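Local structure of p-nitrophenyl phosphatase (Pho2) (Archaeoglobus fulgidus, 3QGM) at residues I15-I19 / V209-Q213. The protein probably acts as a metal-dependent phosphatase of the haloacid dehalogenase (HAD) superfamily, hydrolysing phosphate esters, and binds a calcium ion here. Residues are numbered along the deposited sequence.
With CA (calcium ion), chain E.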
ATOM      1  N   ILE A  15       7.010 -10.960  23.604  1.00 25.74           N
ATOM      2  CA  ILE A  15       6.944  -9.973  24.685  1.00 25.00           C
ATOM      3  C   ILE A  15       5.530  -9.368  24.770  1.00 25.53           C
ATOM      4  O   ILE A  15       4.849  -9.542  25.779  1.00 25.71           O
ATOM      5  CB  ILE A  15       7.962  -8.856  24.479  1.00 25.25           C
ATOM      6  CG1 ILE A  15       9.397  -9.418  24.507  1.00 24.83           C
ATOM      7  CG2 ILE A  15       7.821  -7.737  25.548  1.00 25.56           C
ATOM      8  CD1 ILE A  15      10.456  -8.417  24.031  1.00 23.74           C
ATOM      9  N   ASP A  16       5.090  -8.676  23.727  1.00 26.17           N
ATOM     10  CA  ASP A  16       3.795  -7.956  23.803  1.00 28.01           C
ATOM     11  C   ASP A  16       2.577  -8.873  23.798  1.00 26.31           C
ATOM     12  O   ASP A  16       2.367  -9.683  22.878  1.00 25.91           O
ATOM     13  CB  ASP A  16       3.666  -6.865  22.724  1.00 29.05           C
ATOM     14  CG  ASP A  16       3.123  -5.533  23.307  1.00 34.23           C
ATOM     15  OD1 ASP A  16       3.864  -4.883  24.111  1.00 38.80           O
ATOM     16  OD2 ASP A  16       1.963  -5.170  22.984  1.00 40.46           O
ATOM     17  N   GLY A  17       1.791  -8.747  24.854  1.00 27.18           N
ATOM     18  CA  GLY A  17       0.587  -9.568  25.075  1.00 26.96           C
ATOM     19  C   GLY A  17       0.918 -10.722  26.008  1.00 27.05           C
ATOM     20  O   GLY A  17       0.037 -11.489  26.417  1.00 27.55           O
ATOM     21  N   VAL A  18       2.196 -10.870  26.343  1.00 27.02           N
ATOM     22  CA  VAL A  18       2.646 -12.022  27.134  1.00 27.07           C
ATOM     23  C   VAL A  18       3.298 -11.523  28.418  1.00 27.67           C
ATOM     24  O   VAL A  18       2.859 -11.889  29.513  1.00 27.76           O
ATOM     25  CB  VAL A  18       3.642 -12.934  26.376  1.00 27.91           C
ATOM     26  CG1 VAL A  18       4.056 -14.185  27.267  1.00 26.29           C
ATOM     27  CG2 VAL A  18       3.090 -13.346  25.040  1.00 26.38           C
ATOM     28  N   ILE A  19       4.283 -10.641  28.291  1.00 28.11           N
ATOM     29  CA  ILE A  19       5.010 -10.123  29.467  1.00 29.68           C
ATOM     30  C   ILE A  19       4.696  -8.661  29.792  1.00 29.80           C
ATOM     31  O   ILE A  19       4.672  -8.230  30.976  1.00 30.04           O
ATOM     32  CB  ILE A  19       6.503 -10.315  29.250  1.00 30.57           C
ATOM     33  CG1 ILE A  19       6.779 -11.817  29.167  1.00 32.20           C
ATOM     34  CG2 ILE A  19       7.321  -9.700  30.367  1.00 30.34           C
ATOM     35  CD1 ILE A  19       7.774 -12.098  28.112  1.00 36.56           C
ATOM     36  N   VAL A 209       7.449 -22.307  21.664  1.00 31.63           N
ATOM     37  CA  VAL A 209       7.282 -20.924  21.217  1.00 29.70           C
ATOM     38  C   VAL A 209       5.978 -20.425  21.837  1.00 29.38           C
ATOM     39  O   VAL A 209       4.926 -21.041  21.653  1.00 29.86           O
ATOM     40  CB  VAL A 209       7.274 -20.894  19.688  1.00 30.70           C
ATOM     41  CG1 VAL A 209       6.873 -19.455  19.100  1.00 28.59           C
ATOM     42  CG2 VAL A 209       8.628 -21.359  19.181  1.00 29.63           C
ATOM     43  N   VAL A 210       6.056 -19.360  22.625  1.00 28.21           N
ATOM     44  CA  VAL A 210       4.913 -18.898  23.402  1.00 27.32           C
ATOM     45  C   VAL A 210       4.564 -17.531  22.892  1.00 27.24           C
ATOM     46  O   VAL A 210       5.481 -16.709  22.658  1.00 26.25           O
ATOM     47  CB  VAL A 210       5.263 -18.714  24.892  1.00 27.79           C
ATOM     48  CG1 VAL A 210       4.019 -18.222  25.674  1.00 26.09           C
ATOM     49  CG2 VAL A 210       5.804 -20.019  25.517  1.00 28.63           C
ATOM     50  N   GLY A 211       3.267 -17.281  22.757  1.00 26.87           N
ATOM     51  CA  GLY A 211       2.767 -16.035  22.264  1.00 26.84           C
ATOM     52  C   GLY A 211       1.274 -15.870  22.361  1.00 27.42           C
ATOM     53  O   GLY A 211       0.554 -16.758  22.841  1.00 28.32           O
ATOM     54  N   ASP A 212       0.808 -14.722  21.895  1.00 27.46           N
ATOM     55  CA  ASP A 212      -0.589 -14.340  22.032  1.00 28.58           C
ATOM     56  C   ASP A 212      -1.322 -14.308  20.717  1.00 28.80           C
ATOM     57  O   ASP A 212      -2.501 -14.070  20.737  1.00 30.61           O
ATOM     58  CB  ASP A 212      -0.750 -12.985  22.766  1.00 28.70           C
ATOM     59  CG  ASP A 212      -0.301 -11.788  21.929  1.00 29.59           C
ATOM     60  OD1 ASP A 212       0.629 -11.917  21.113  1.00 26.33           O
ATOM     61  OD2 ASP A 212      -0.868 -10.697  22.126  1.00 32.95           O
ATOM     62  N   GLN A 213      -0.627 -14.550  19.597  1.00 29.76           N
ATOM     63  CA  GLN A 213      -1.217 -14.541  18.243  1.00 30.28           C
ATOM     64  C   GLN A 213      -0.984 -15.845  17.476  1.00 31.33           C
ATOM     65  O   GLN A 213       0.162 -16.284  17.235  1.00 30.53           O
ATOM     66  CB  GLN A 213      -0.654 -13.377  17.428  1.00 30.09           C
ATOM     67  CG  GLN A 213      -1.042 -12.016  17.959  1.00 29.99           C
ATOM     68  CD  GLN A 213      -0.618 -10.885  17.023  1.00 31.50           C
ATOM     69  OE1 GLN A 213      -1.444 -10.289  16.355  1.00 33.13           O
ATOM     70  NE2 GLN A 213       0.657 -10.570  17.012  1.00 27.69           N
TER
HETATM   71 CA    CA E 503       2.419 -10.562  20.764  1.00 26.99          CA
HETATM   72  O   HOH W   1       0.508  -9.049  20.627  1.00 26.34           O
HETATM   73  O   HOH W   2       2.620 -11.526  18.870  1.00 23.98           O
HETATM   74  O   HOH W   3       3.428  -8.728  19.701  1.00 23.87           O
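A calcium ion, not a hydrogen bond, joins I15-I19 to V209-Q213: the carbonyl D16 O and the carboxylate D212 OD1 each lie 2.3 Å from it and 3.3 Å from each other, a spacing explained by the shared cation. Waters 1, 2 and 3, at 2.4, 2.1 and 2.4 Å from the calcium, and D14 add to the shell. Water 1 donates to D212 OD2 (2.6 Å), which also accepts from V235 N; water 2 accepts from Q213 NE2 (2.9 Å). The D16 carboxylate is turned from the metal, with OD1 bonded to S22 N.

G17 leaves room for the aspartate: its CA is 3.5 Å from D212 OD2, where an ideal CB would clash at 2.0 Å, and its phi/psi of 97/-6° would also jam a CB against D16 O. V18 points toward V209-Q213; its CG1 makes an apolar contact with V210 CG1 at 4.3 Å, while CG2 packs on the backbone at G211 CA, 3.9 Å. V18 N and I19 N both bond I15 O (3.0 and 2.8 Å), holding the turn.

At the C-terminal ends of adjacent parallel strands 10-14 and 207-211, the arrangement matches the metal site of the HAD Rossmann-like fold, with D14, D16 and V18 fitting its DxDx(T/V) motif.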